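Long-range contacts in methyltransferase (Streptomyces avermitilis, PDB 3GIW), which probably transfers methyl groups from S-adenosyl-L-methionine to an acceptor that has not been identified: residues Q81-G86 against V162-I167; A138-P143 against V180-R185; A168-V173 against R225-A230; L196-G201 against E234-L239; P244-V249 against Y270-R275. All coordinates share one frame; numbering follows the deposited sequence. Where two conformers were deposited one is given.

Contact 1 (Q81-G86 against V162-I167)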
# COMPACT_ATOMS: atom_id res chain seq x y z
N GLN A 81 4.66 8.88 13.20
CA GLN A 81 5.48 7.71 12.88
C GLN A 81 4.70 6.77 11.98
O GLN A 81 3.54 6.45 12.26
CB GLN A 81 5.83 6.96 14.17
CG GLN A 81 6.58 7.79 15.20
CD GLN A 81 7.16 6.94 16.29
OE1 GLN A 81 8.40 6.87 16.45
NE2 GLN A 81 6.28 6.25 17.04
N PHE A 82 5.35 6.28 10.93
CA PHE A 82 4.71 5.42 9.93
C PHE A 82 5.62 4.24 9.61
O PHE A 82 6.84 4.41 9.45
CB PHE A 82 4.45 6.22 8.63
CG PHE A 82 3.53 7.39 8.82
CD1 PHE A 82 3.98 8.56 9.43
CD2 PHE A 82 2.20 7.30 8.43
CE1 PHE A 82 3.12 9.66 9.65
CE2 PHE A 82 1.35 8.39 8.67
CZ PHE A 82 1.81 9.54 9.25
N LEU A 83 5.01 3.06 9.47
CA LEU A 83 5.63 1.85 9.01
C LEU A 83 4.88 1.38 7.76
O LEU A 83 3.74 0.93 7.85
CB LEU A 83 5.59 0.78 10.11
CG LEU A 83 6.20 -0.57 9.76
CD1 LEU A 83 7.60 -0.51 9.16
CD2 LEU A 83 6.20 -1.52 10.99
N ASP A 84 5.54 1.49 6.61
CA ASP A 84 4.91 1.24 5.31
C ASP A 84 5.40 -0.08 4.75
O ASP A 84 6.60 -0.26 4.43
CB ASP A 84 5.28 2.36 4.35
CG ASP A 84 4.53 2.29 3.01
OD1 ASP A 84 3.31 2.03 2.99
OD2 ASP A 84 5.18 2.56 1.96
N ILE A 85 4.49 -1.04 4.62
CA ILE A 85 4.81 -2.40 4.23
C ILE A 85 4.42 -2.60 2.76
O ILE A 85 3.24 -2.51 2.42
CB ILE A 85 4.05 -3.44 5.11
CG1 ILE A 85 4.30 -3.16 6.59
CG2 ILE A 85 4.42 -4.89 4.67
CD1 ILE A 85 5.70 -3.25 7.02
N GLY A 86 5.39 -2.85 1.89
CA GLY A 86 5.11 -2.95 0.45
C GLY A 86 5.12 -1.58 -0.22
O GLY A 86 4.19 -1.19 -0.91
N VAL A 162 2.11 4.59 16.08
CA VAL A 162 2.59 4.37 14.72
C VAL A 162 1.38 4.07 13.81
O VAL A 162 0.45 3.39 14.24
CB VAL A 162 3.53 3.14 14.69
CG1 VAL A 162 4.01 2.79 13.29
CG2 VAL A 162 4.81 3.35 15.57
N ALA A 163 1.39 4.61 12.58
CA ALA A 163 0.45 4.15 11.53
C ALA A 163 1.13 3.08 10.68
O ALA A 163 2.17 3.35 10.05
CB ALA A 163 0.02 5.28 10.65
N LEU A 164 0.53 1.90 10.68
CA LEU A 164 0.93 0.77 9.89
C LEU A 164 0.16 0.88 8.58
O LEU A 164 -1.07 0.75 8.58
CB LEU A 164 0.61 -0.54 10.60
CG LEU A 164 0.96 -1.83 9.88
CD1 LEU A 164 2.46 -1.99 9.62
CD2 LEU A 164 0.43 -3.05 10.65
N THR A 165 0.89 1.14 7.49
CA THR A 165 0.29 1.25 6.15
C THR A 165 0.60 0.01 5.30
O THR A 165 1.78 -0.32 5.10
CB THR A 165 0.67 2.59 5.45
OG1 THR A 165 2.07 2.72 5.36
CG2 THR A 165 0.19 3.78 6.29
N VAL A 166 -0.44 -0.69 4.85
CA VAL A 166 -0.31 -1.93 4.06
C VAL A 166 -1.19 -1.70 2.81
O VAL A 166 -2.36 -2.09 2.80
CB VAL A 166 -0.74 -3.19 4.86
CG1 VAL A 166 -0.42 -4.43 4.06
CG2 VAL A 166 0.01 -3.24 6.23
N ILE A 167 -0.61 -1.01 1.83
CA ILE A 167 -1.35 -0.45 0.70
C ILE A 167 -0.93 -1.12 -0.61
O ILE A 167 0.24 -1.26 -0.94
CB ILE A 167 -1.11 1.07 0.66
CG1 ILE A 167 -1.65 1.70 1.96
CG2 ILE A 167 -1.78 1.66 -0.61
CD1 ILE A 167 -1.42 3.19 2.16
O HOH W 1 2.11 -0.13 1.61
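Asp84 and Thr165 face each other on neighbouring parallel strands, and their side chains make the one polar side-chain link across this pair. From the Asp84 backbone the CB already comes to 3.4 Å from Thr165 OG1. Beyond it CG lies anti to the backbone N (chi1 -173°), and OD1 then accepts a 2.8 Å hydrogen bond from Thr165 OG1, which reaches its anti side 26° out of the carboxylate plane. OD1 also accepts from a water that donates to Ile85 O as well and accepts from Ile167 N, linking the carboxylate to both backbones. OD2 turns to the hydroxyl of Thr87. An alanine in place of Asp84 would probably leave the Thr165 hydroxyl and the water without their carboxylate partner. The backbones are joined by Ala163 N to Gln81 O, Leu83 N to Ala163 O (2.9 Å), Thr165 N to Leu83 O, and Ile85 N to Thr165 O, the last bond almost straight at 177°. On the face of Phe82 and Asp84, the Phe82 CD2 atom packs on Ala163 CB (3.7 Å). On the other face Leu83 and Leu164 lie side by side, and Leu164 CD1 also reaches Ile85 CG1 at 3.7 Å. This is the middle of a Rossmann-like sheet: strand 107-112 continues it beyond 81-85, strand 195-201 beyond 163-167, and Leu95 and Ala99 of helix 95-102 cover the face that carries Phe82.

Contact 2 (A138-P143 against V180-R185); sequences ADMLDP and VGIVRR
Ile182 of helix 179-187 pushes its two branches against the loop 138-143. Its CG2, anti to the backbone N, lies 3.1 Å from Met140 O and 4.3 Å from Met140 CB (Met140 is modelled as selenomethionine). The other branch ends in CD1, which crosses Leu141 CD2 at 3.2 Å, tighter than an ordinary carbon contact, so the exact placing of these two methyls is doubtful. One turn further along the helix, Arg185 lays its CG on the Pro143 ring, 3.9 Å from both CB and CG of the proline. The chain of Arg185 then bends at chi2 (58°), and the apolar stem rather than the guanidinium does the touching. The loop holds this shape through a type I beta turn from Asp139 to Asp142, closed by Asp142 N to Asp139 O. An Asx turn overlaps it: Leu141 N donates to Asp139 OD1 (3.1 Å) from above the carboxylate plane. Such a loop after a parallel strand of the methyltransferase sheet is a cofactor-binding element, and Asp139 and Met140 belong to the S-adenosyl-L-homocysteine site of this protein. In this chain, which holds no such ligand, a glycerol, probably from the crystallisation liquor, is hydrogen-bonded to Ala138 O and Met140 N. Further out, Val173 packs on the Met140 side chain, and Leu147 of helix 143-147 touches Arg185.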
# COMPACT_ATOMS: atom_id res chain seq x y z
N ALA A 138 12.76 -6.51 3.05
CA ALA A 138 12.24 -7.62 3.87
C ALA A 138 10.91 -8.08 3.33
O ALA A 138 10.22 -7.35 2.60
CB ALA A 138 12.12 -7.20 5.33
N ASP A 139 10.55 -9.30 3.73
CA ASP A 139 9.30 -9.95 3.33
C ASP A 139 8.33 -9.97 4.52
O ASP A 139 8.69 -10.42 5.62
CB ASP A 139 9.60 -11.39 2.92
CG ASP A 139 8.49 -12.00 2.08
OD1 ASP A 139 7.30 -11.73 2.34
OD2 ASP A 139 8.84 -12.75 1.14
N MSE A 140 7.12 -9.47 4.28
CA MSE A 140 6.10 -9.40 5.34
C MSE A 140 5.71 -10.77 5.91
O MSE A 140 5.15 -10.86 6.99
CB MSE A 140 4.86 -8.62 4.88
CG MSE A 140 4.05 -9.30 3.79
SE MSE A 140 2.73 -8.13 2.97
CE MSE A 140 1.69 -7.92 3.93
N LEU A 141 6.06 -11.84 5.19
CA LEU A 141 5.90 -13.20 5.73
C LEU A 141 6.77 -13.50 6.97
O LEU A 141 6.52 -14.47 7.68
CB LEU A 141 6.18 -14.22 4.63
CG LEU A 141 5.20 -14.14 3.46
CD1 LEU A 141 5.53 -15.12 2.35
CD2 LEU A 141 3.77 -14.36 3.94
N ASP A 142 7.78 -12.66 7.22
CA ASP A 142 8.61 -12.77 8.40
C ASP A 142 8.55 -11.44 9.15
O ASP A 142 9.46 -10.63 9.08
CB ASP A 142 10.05 -13.10 7.99
CG ASP A 142 10.97 -13.34 9.19
OD1 ASP A 142 10.53 -13.27 10.36
OD2 ASP A 142 12.16 -13.59 8.93
N PRO A 143 7.44 -11.20 9.86
CA PRO A 143 7.39 -9.98 10.68
C PRO A 143 8.60 -9.64 11.58
O PRO A 143 8.88 -8.45 11.76
CB PRO A 143 6.10 -10.17 11.50
CG PRO A 143 5.22 -11.07 10.62
CD PRO A 143 6.16 -11.95 9.87
N VAL A 180 -4.37 -12.11 7.16
CA VAL A 180 -4.93 -11.40 8.31
C VAL A 180 -3.97 -11.57 9.49
O VAL A 180 -3.70 -10.61 10.20
CB VAL A 180 -6.36 -11.91 8.64
CG1 VAL A 180 -6.83 -11.39 10.00
CG2 VAL A 180 -7.35 -11.53 7.51
N GLY A 181 -3.49 -12.79 9.74
CA GLY A 181 -2.55 -13.03 10.83
C GLY A 181 -1.26 -12.26 10.73
O GLY A 181 -0.74 -11.74 11.73
N ILE A 182 -0.71 -12.17 9.53
CA ILE A 182 0.54 -11.44 9.31
C ILE A 182 0.32 -9.96 9.62
O ILE A 182 1.11 -9.34 10.37
CB ILE A 182 0.98 -11.54 7.87
CG1 ILE A 182 1.42 -12.97 7.59
CG2 ILE A 182 2.12 -10.51 7.53
CD1 ILE A 182 1.68 -13.21 6.12
N VAL A 183 -0.74 -9.37 9.09
CA VAL A 183 -0.99 -7.97 9.35
C VAL A 183 -1.17 -7.71 10.86
O VAL A 183 -0.58 -6.75 11.41
CB VAL A 183 -2.20 -7.47 8.54
CG1 VAL A 183 -2.68 -6.12 9.09
CG2 VAL A 183 -1.84 -7.40 7.08
N ARG A 184 -1.95 -8.56 11.52
CA ARG A 184 -2.22 -8.34 12.92
C ARG A 184 -0.97 -8.62 13.77
O ARG A 184 -0.81 -8.04 14.84
CB ARG A 184 -3.50 -9.06 13.34
CG ARG A 184 -4.71 -8.47 12.51
CD ARG A 184 -4.94 -6.94 12.75
NE ARG A 184 -5.38 -6.79 14.15
CZ ARG A 184 -6.64 -6.70 14.55
NH1 ARG A 184 -7.61 -6.64 13.67
NH2 ARG A 184 -6.91 -6.63 15.85
N ARG A 185 -0.06 -9.48 13.33
CA ARG A 185 1.22 -9.68 14.01
C ARG A 185 2.11 -8.43 13.94
O ARG A 185 2.78 -8.07 14.91
CB ARG A 185 1.97 -10.87 13.42
CG ARG A 185 3.32 -11.17 14.01
CD ARG A 185 3.23 -11.44 15.55
NE ARG A 185 4.57 -11.57 16.12
CZ ARG A 185 5.29 -10.56 16.61
NH1 ARG A 185 4.80 -9.34 16.65
NH2 ARG A 185 6.52 -10.78 17.10

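Contact 3 (A168-V173 against R225-A230)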
# COMPACT_ATOMS: atom_id res chain seq x y z
N ALA A 168 -1.94 -1.64 -1.32
CA ALA A 168 -1.73 -2.24 -2.64
C ALA A 168 -0.76 -3.42 -2.59
O ALA A 168 0.08 -3.60 -3.48
CB ALA A 168 -1.29 -1.15 -3.67
N ILE A 169 -0.85 -4.23 -1.53
CA ILE A 169 0.04 -5.39 -1.37
C ILE A 169 -0.66 -6.69 -0.92
O ILE A 169 -0.28 -7.79 -1.33
CB ILE A 169 1.20 -5.08 -0.37
CG1 ILE A 169 2.03 -6.35 -0.11
CG2 ILE A 169 0.67 -4.56 0.94
CD1 ILE A 169 3.39 -6.08 0.48
N VAL A 170 -1.69 -6.58 -0.09
CA VAL A 170 -2.19 -7.74 0.59
C VAL A 170 -2.83 -8.80 -0.35
O VAL A 170 -2.88 -10.02 -0.04
CB VAL A 170 -3.13 -7.32 1.76
CG1 VAL A 170 -4.57 -7.08 1.29
CG2 VAL A 170 -3.06 -8.39 2.86
N HIS A 171 -3.32 -8.35 -1.50
CA HIS A 171 -3.92 -9.29 -2.46
C HIS A 171 -2.87 -10.20 -3.11
O HIS A 171 -3.23 -11.18 -3.77
CB HIS A 171 -4.73 -8.55 -3.52
CG HIS A 171 -4.22 -7.18 -3.80
ND1 HIS A 171 -4.69 -6.06 -3.17
CD2 HIS A 171 -3.17 -6.77 -4.56
CE1 HIS A 171 -4.03 -5.00 -3.60
NE2 HIS A 171 -3.09 -5.41 -4.44
N PHE A 172 -1.58 -9.91 -2.91
CA PHE A 172 -0.52 -10.81 -3.33
C PHE A 172 -0.11 -11.87 -2.28
O PHE A 172 0.73 -12.73 -2.54
CB PHE A 172 0.72 -10.03 -3.82
CG PHE A 172 0.45 -9.19 -5.03
CD1 PHE A 172 0.17 -9.81 -6.26
CD2 PHE A 172 0.47 -7.80 -4.94
CE1 PHE A 172 -0.09 -9.03 -7.39
CE2 PHE A 172 0.20 -7.01 -6.07
CZ PHE A 172 -0.07 -7.64 -7.28
N VAL A 173 -0.73 -11.78 -1.10
CA VAL A 173 -0.66 -12.80 -0.07
C VAL A 173 -1.95 -13.65 -0.19
O VAL A 173 -3.10 -13.23 0.12
CB VAL A 173 -0.56 -12.20 1.35
CG1 VAL A 173 -0.25 -13.32 2.38
CG2 VAL A 173 0.49 -11.03 1.44
N ARG A 225 -5.23 -12.97 -4.36
CA ARG A 225 -6.40 -13.29 -3.59
C ARG A 225 -7.22 -12.00 -3.46
O ARG A 225 -6.87 -11.12 -2.69
CB ARG A 225 -6.04 -13.84 -2.21
CG ARG A 225 -7.26 -14.10 -1.34
CD ARG A 225 -8.23 -15.11 -1.99
NE ARG A 225 -9.01 -15.73 -0.93
CZ ARG A 225 -10.17 -15.27 -0.46
NH1 ARG A 225 -10.80 -14.24 -0.99
NH2 ARG A 225 -10.75 -15.91 0.55
N LEU A 226 -8.27 -11.90 -4.27
CA LEU A 226 -9.24 -10.81 -4.21
C LEU A 226 -10.31 -11.15 -3.19
O LEU A 226 -10.72 -12.31 -3.07
CB LEU A 226 -9.78 -10.50 -5.62
CG LEU A 226 -8.69 -10.12 -6.63
CD1 LEU A 226 -9.37 -9.92 -7.97
CD2 LEU A 226 -7.87 -8.88 -6.23
N ARG A 227 -10.76 -10.13 -2.47
CA ARG A 227 -11.62 -10.30 -1.31
C ARG A 227 -12.96 -9.57 -1.39
O ARG A 227 -13.05 -8.50 -2.03
CB ARG A 227 -10.85 -9.83 -0.07
CG ARG A 227 -9.75 -10.76 0.34
CD ARG A 227 -8.92 -10.25 1.53
NE ARG A 227 -7.95 -11.29 1.93
CZ ARG A 227 -6.74 -11.45 1.40
NH1 ARG A 227 -6.27 -10.66 0.47
NH2 ARG A 227 -5.96 -12.43 1.85
N THR A 228 -13.96 -10.14 -0.75
CA THR A 228 -15.24 -9.45 -0.55
C THR A 228 -15.15 -8.42 0.57
O THR A 228 -14.19 -8.41 1.35
CB THR A 228 -16.33 -10.46 -0.21
OG1 THR A 228 -15.99 -11.06 1.06
CG2 THR A 228 -16.49 -11.52 -1.34
N HIS A 229 -16.18 -7.59 0.70
CA HIS A 229 -16.24 -6.66 1.83
C HIS A 229 -16.15 -7.41 3.19
O HIS A 229 -15.42 -6.99 4.09
CB HIS A 229 -17.53 -5.80 1.72
CG HIS A 229 -17.57 -4.68 2.70
ND1 HIS A 229 -17.97 -4.85 4.00
CD2 HIS A 229 -17.24 -3.37 2.57
CE1 HIS A 229 -17.89 -3.69 4.64
NE2 HIS A 229 -17.46 -2.78 3.79
N ALA A 230 -16.91 -8.51 3.32
CA ALA A 230 -16.86 -9.31 4.55
C ALA A 230 -15.46 -9.82 4.88
O ALA A 230 -15.04 -9.80 6.03
CB ALA A 230 -17.82 -10.50 4.51
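The guanidinium of Arg227 meets the 3-10 turn 170-172 and its exit with its edge: Val173 O and His171 CA lie in its plane and Val170 O close to it. One face is met by Arg225 CG, 3.7 Å above the plane and offset toward the rim. The side chain arrives fully extended from CG to NE, crossing that of Val170 at about a right angle. Both edge bonds are weak, NH1 to Val170 O at 3.5 Å and NH2 to Val173 O at 3.4 Å. The stronger tie is in the backbone, where Arg225 N donates to His171 O (2.7 Å) in the carbonyl plane, with an N-H...O angle of 164°. Beside it His171 CB lies 3.4 Å from Arg225 O, and Leu226 CD2 approaches the same CB at 4.2 Å. The Arg225 chain bends at chi2 (59°), its guanidinium leads away from this contact, and NH1 donates to Leu226 O at 2.8 Å; its NE and NH2 form salt bridges with Asp175 and Glu231. In the conformer given, His171 ND1 is hydrogen-bonded to Gly201 N; NE2 bonds to an unidentified ligand, and the side chain lies about 6 Å from that of Asn62, a residue of the S-adenosyl-L-homocysteine site. The contact thus joins the loop after strand 163-167 to the lead-in of helix 229-234, capped by Thr228. Two peptide carbonyls face the buried guanidinium, and a long, weak ion pair with Asp175 adds to them, so Arg227's positive charge is probably compensated by several modest partners.

Contact 4 (L196-G201 against E234-L239)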
# COMPACT_ATOMS: atom_id res chain seq x y z
N LEU A 196 -4.06 1.31 11.63
CA LEU A 196 -3.89 0.42 10.47
C LEU A 196 -4.61 1.08 9.31
O LEU A 196 -5.78 1.44 9.43
CB LEU A 196 -4.50 -0.95 10.77
CG LEU A 196 -4.48 -1.94 9.59
CD1 LEU A 196 -3.07 -2.30 9.10
CD2 LEU A 196 -5.25 -3.23 9.97
N ALA A 197 -3.91 1.23 8.19
CA ALA A 197 -4.48 1.77 6.93
C ALA A 197 -4.17 0.74 5.84
O ALA A 197 -3.00 0.36 5.66
CB ALA A 197 -3.88 3.12 6.55
N MSE A 198 -5.19 0.35 5.09
CA MSE A 198 -5.03 -0.63 4.03
C MSE A 198 -5.84 -0.29 2.79
O MSE A 198 -6.92 0.26 2.85
CB MSE A 198 -5.48 -2.03 4.48
CG MSE A 198 -4.80 -2.54 5.77
SE MSE A 198 -5.32 -4.39 6.14
CE MSE A 198 -4.45 -5.23 4.64
N SER A 199 -5.34 -0.74 1.64
CA SER A 199 -6.18 -0.90 0.44
C SER A 199 -6.15 -2.38 0.08
O SER A 199 -5.07 -3.03 0.06
CB SER A 199 -5.78 0.01 -0.70
OG SER A 199 -4.50 -0.28 -1.19
N ILE A 200 -7.32 -2.94 -0.23
CA ILE A 200 -7.56 -4.36 -0.41
C ILE A 200 -8.28 -4.63 -1.74
O ILE A 200 -9.38 -4.12 -1.98
CB ILE A 200 -8.42 -4.89 0.77
CG1 ILE A 200 -7.69 -4.69 2.12
CG2 ILE A 200 -8.78 -6.38 0.64
CD1 ILE A 200 -8.54 -4.89 3.38
N GLY A 201 -7.65 -5.45 -2.59
CA GLY A 201 -8.20 -5.72 -3.93
C GLY A 201 -9.48 -6.55 -3.85
O GLY A 201 -9.62 -7.46 -2.98
N GLU A 234 -12.34 -8.63 8.17
CA GLU A 234 -11.55 -9.46 9.09
C GLU A 234 -10.26 -8.77 9.54
O GLU A 234 -9.81 -8.93 10.70
CB GLU A 234 -11.19 -10.82 8.48
CG GLU A 234 -10.82 -11.84 9.56
CD GLU A 234 -10.47 -13.21 9.04
OE1 GLU A 234 -10.60 -13.44 7.81
OE2 GLU A 234 -10.11 -14.09 9.91
N PHE A 235 -9.61 -8.03 8.65
CA PHE A 235 -8.41 -7.29 9.03
C PHE A 235 -8.64 -6.24 10.14
O PHE A 235 -7.69 -5.88 10.83
CB PHE A 235 -7.78 -6.57 7.81
CG PHE A 235 -7.22 -7.49 6.76
CD1 PHE A 235 -5.93 -7.95 6.83
CD2 PHE A 235 -8.01 -7.89 5.70
CE1 PHE A 235 -5.42 -8.81 5.86
CE2 PHE A 235 -7.51 -8.76 4.73
CZ PHE A 235 -6.23 -9.21 4.80
N PHE A 236 -9.86 -5.74 10.29
CA PHE A 236 -10.12 -4.60 11.16
C PHE A 236 -10.90 -4.98 12.43
O PHE A 236 -11.29 -4.10 13.22
CB PHE A 236 -10.82 -3.51 10.34
CG PHE A 236 -9.96 -2.93 9.28
CD1 PHE A 236 -9.08 -1.93 9.58
CD2 PHE A 236 -10.01 -3.40 7.96
CE1 PHE A 236 -8.27 -1.37 8.61
CE2 PHE A 236 -9.19 -2.84 7.00
CZ PHE A 236 -8.31 -1.82 7.33
N GLU A 237 -11.15 -6.26 12.63
CA GLU A 237 -11.83 -6.74 13.85
C GLU A 237 -11.09 -6.33 15.11
O GLU A 237 -9.89 -6.47 15.20
CB GLU A 237 -12.02 -8.25 13.82
CG GLU A 237 -13.07 -8.70 12.82
CD GLU A 237 -14.51 -8.36 13.23
OE1 GLU A 237 -14.79 -8.24 14.45
OE2 GLU A 237 -15.39 -8.24 12.33
N GLY A 238 -11.81 -5.78 16.08
CA GLY A 238 -11.17 -5.28 17.30
C GLY A 238 -10.57 -3.89 17.19
O GLY A 238 -10.08 -3.37 18.19
N LEU A 239 -10.55 -3.31 15.99
CA LEU A 239 -10.09 -1.94 15.75
C LEU A 239 -11.26 -0.99 15.53
O LEU A 239 -12.39 -1.43 15.24
CB LEU A 239 -9.15 -1.89 14.52
CG LEU A 239 -7.99 -2.87 14.53
CD1 LEU A 239 -7.09 -2.75 13.29
CD2 LEU A 239 -7.16 -2.68 15.79
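Met198, modelled as selenomethionine, reaches Phe235 by an extended step at chi2 (-174°) that carries SE outward, followed by a bend at chi3 (67°) that swings CE over the phenyl face. CE stands 4.0 Å from the centroid of the Phe235 ring and 21° off its normal, a CH-pi contact offset toward the rim. SE packs beside the same ring, 3.7 Å from Phe235 CD1, and also makes an oblique Met-aromatic contact with Phe236. The Met198 and Phe236 side chains slide past each other in opposite directions, bringing Met198 CG to 3.9 Å from Phe236 CZ. Ile200 CD1 meets both rings, obliquely to Phe235 (3.8 Å from CD2) and at the edge of Phe236. Strand 195-201 is the last of the parallel strands in the Rossmann-like sheet, and Leu196, Met198 and Ile200 present one face of it to the loop between helix 229-234 and strand 240-248. That loop is built of two turns, type I from Glu234 to Glu237 and type II from Phe236 to Leu239, with Gly238 at a positive phi. Where the loop reaches Leu239, Leu196 CD2 touches Phe236 CE1 and Leu239 CD1, each at 3.8 Å. An alanine in place of Phe235 would probably open a gap beside Ile200 CD1 and take from Met198 CE the ring face it rests on. Helix 179-187 closes over the same layer: Val180 touches Phe235, and Arg184 NH1 donates to Phe235 O and Glu237 O.

Contact 5 (P244-V249 against Y270-R275); sequences PGIVQV and YGAVAR
Val247 and Gly271 form a hydrogen-bonded antiparallel pair at the border of the sheet, where strand 240-248 is the outermost strand and 269-275 its neighbour. Gly271 N donates to Val247 O at 2.8 Å, nearly along the C=O axis, and the return bond from Val247 N to Gly271 O is longer, 3.2 Å. The next pair, Gln248 and Tyr270, is non-hydrogen-bonded. Ile246 spreads its branches over two neighbours: CG1, beside the backbone N (chi1 -55°), presses on Ala272 CB at 3.6 Å, and CG2 lies 3.9 Å from Tyr270 CB, the two side chains crossing at about a right angle. The Tyr270 ring points its edge at the peptide between Val247 and Gln248, with Val247 C in its plane 3.8 Å from CD1. Its hydroxyl is held by Glu204, and His229 meets the ring edge-to-face. Because Gly271 carries no side chain, Val249 CG1 can settle 3.7 Å from Gly271 N. Next to Gly245, where strand 240-248 is interrupted, a water donates to Gly245 O at 2.8 Å and accepts from Val273 N at 3.0 Å. Strand 269-275 runs antiparallel to both of its neighbours, 195-201 and 240-248, and the strand order 3-2-1-4-5-7-6 with this reversed seventh strand is the signature of the class I, Rossmann-like methyltransferase fold.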
# COMPACT_ATOMS: atom_id res chain seq x y z
N PRO A 244 -15.69 6.84 6.59
CA PRO A 244 -16.90 6.06 6.38
C PRO A 244 -16.74 4.53 6.47
O PRO A 244 -17.61 3.79 5.98
CB PRO A 244 -17.28 6.45 4.95
CG PRO A 244 -15.96 6.65 4.27
CD PRO A 244 -15.05 7.23 5.32
N GLY A 245 -15.68 4.05 7.11
CA GLY A 245 -15.46 2.61 7.18
C GLY A 245 -14.71 2.05 5.98
O GLY A 245 -13.77 2.67 5.47
N ILE A 246 -15.08 0.84 5.60
CA ILE A 246 -14.42 0.14 4.50
C ILE A 246 -15.24 0.37 3.22
O ILE A 246 -16.37 -0.12 3.12
CB ILE A 246 -14.27 -1.39 4.77
CG1 ILE A 246 -13.55 -1.65 6.11
CG2 ILE A 246 -13.57 -2.10 3.62
CD1 ILE A 246 -13.69 -3.11 6.63
N VAL A 247 -14.70 1.19 2.33
CA VAL A 247 -15.41 1.62 1.12
C VAL A 247 -14.51 1.64 -0.08
O VAL A 247 -13.29 1.56 0.05
CB VAL A 247 -16.01 3.03 1.29
CG1 VAL A 247 -17.00 3.10 2.46
CG2 VAL A 247 -14.91 4.10 1.47
N GLN A 248 -15.07 1.66 -1.28
CA GLN A 248 -14.22 1.82 -2.45
C GLN A 248 -13.33 3.07 -2.31
O GLN A 248 -13.78 4.08 -1.83
CB GLN A 248 -15.03 1.87 -3.74
CG GLN A 248 -15.64 0.54 -4.15
CD GLN A 248 -16.32 0.70 -5.52
OE1 GLN A 248 -17.37 1.34 -5.63
NE2 GLN A 248 -15.66 0.18 -6.57
N VAL A 249 -12.07 2.97 -2.73
CA VAL A 249 -11.10 4.03 -2.42
C VAL A 249 -11.52 5.40 -2.90
O VAL A 249 -11.22 6.40 -2.21
CB VAL A 249 -9.66 3.74 -2.91
CG1 VAL A 249 -9.04 2.66 -2.08
CG2 VAL A 249 -9.56 3.41 -4.40
N TYR A 270 -10.90 -1.67 -2.06
CA TYR A 270 -11.43 -1.11 -0.82
C TYR A 270 -10.32 -0.37 -0.09
O TYR A 270 -9.16 -0.79 -0.13
CB TYR A 270 -11.96 -2.20 0.10
CG TYR A 270 -13.22 -2.87 -0.36
CD1 TYR A 270 -14.41 -2.16 -0.50
CD2 TYR A 270 -13.26 -4.24 -0.61
CE1 TYR A 270 -15.57 -2.78 -0.88
CE2 TYR A 270 -14.44 -4.87 -1.01
CZ TYR A 270 -15.59 -4.13 -1.16
OH TYR A 270 -16.80 -4.69 -1.55
N GLY A 271 -10.67 0.70 0.59
CA GLY A 271 -9.77 1.39 1.51
C GLY A 271 -10.39 1.59 2.87
O GLY A 271 -11.60 1.69 3.00
N ALA A 272 -9.53 1.58 3.89
CA ALA A 272 -9.97 1.76 5.26
C ALA A 272 -8.82 2.15 6.17
O ALA A 272 -7.66 1.79 5.92
CB ALA A 272 -10.62 0.45 5.80
N VAL A 273 -9.17 2.89 7.22
CA VAL A 273 -8.23 3.33 8.25
C VAL A 273 -8.92 3.09 9.59
O VAL A 273 -10.12 3.39 9.74
CB VAL A 273 -7.92 4.82 8.10
CG1 VAL A 273 -6.98 5.33 9.23
CG2 VAL A 273 -7.32 5.10 6.72
N ALA A 274 -8.19 2.55 10.57
CA ALA A 274 -8.77 2.24 11.87
C ALA A 274 -7.74 2.42 13.00
O ALA A 274 -6.57 2.17 12.82
CB ALA A 274 -9.28 0.83 11.91
N ARG A 275 -8.24 2.83 14.17
CA ARG A 275 -7.44 3.07 15.38
C ARG A 275 -7.38 1.83 16.26
O ARG A 275 -8.40 1.14 16.45
CB ARG A 275 -8.05 4.21 16.19
CG ARG A 275 -7.26 4.63 17.43
CD ARG A 275 -7.79 5.95 18.01
NE ARG A 275 -7.00 6.40 19.15
CZ ARG A 275 -7.09 5.91 20.39
NH1 ARG A 275 -7.93 4.92 20.67
NH2 ARG A 275 -6.31 6.42 21.34
O HOH W 2 -11.94 4.00 7.06

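Overall arrangement
Contacts 1, 4 and 5 share the seven-stranded sheet. Contact 1 joins its central strands, strand 163-167 lies next to strand 195-201 of contact 4, and that strand borders 269-275 of contact 5; the centres of contacts 1 and 5 are about 15 Å apart. Contacts 2 and 3 involve loops, 138-143 and 168-173, that follow sheet strands, and meet where Met140 SE packs on Val173. Along the chain contact 1 closes before contacts 3, 4 and 5 open, whereas contact 2 crosses contacts 1 and 3, and contact 3 crosses contact 4. With segments interleaved in this way, contact 2 brings the cofactor-site loop 138-143 against helix 179-187, beside the sheet.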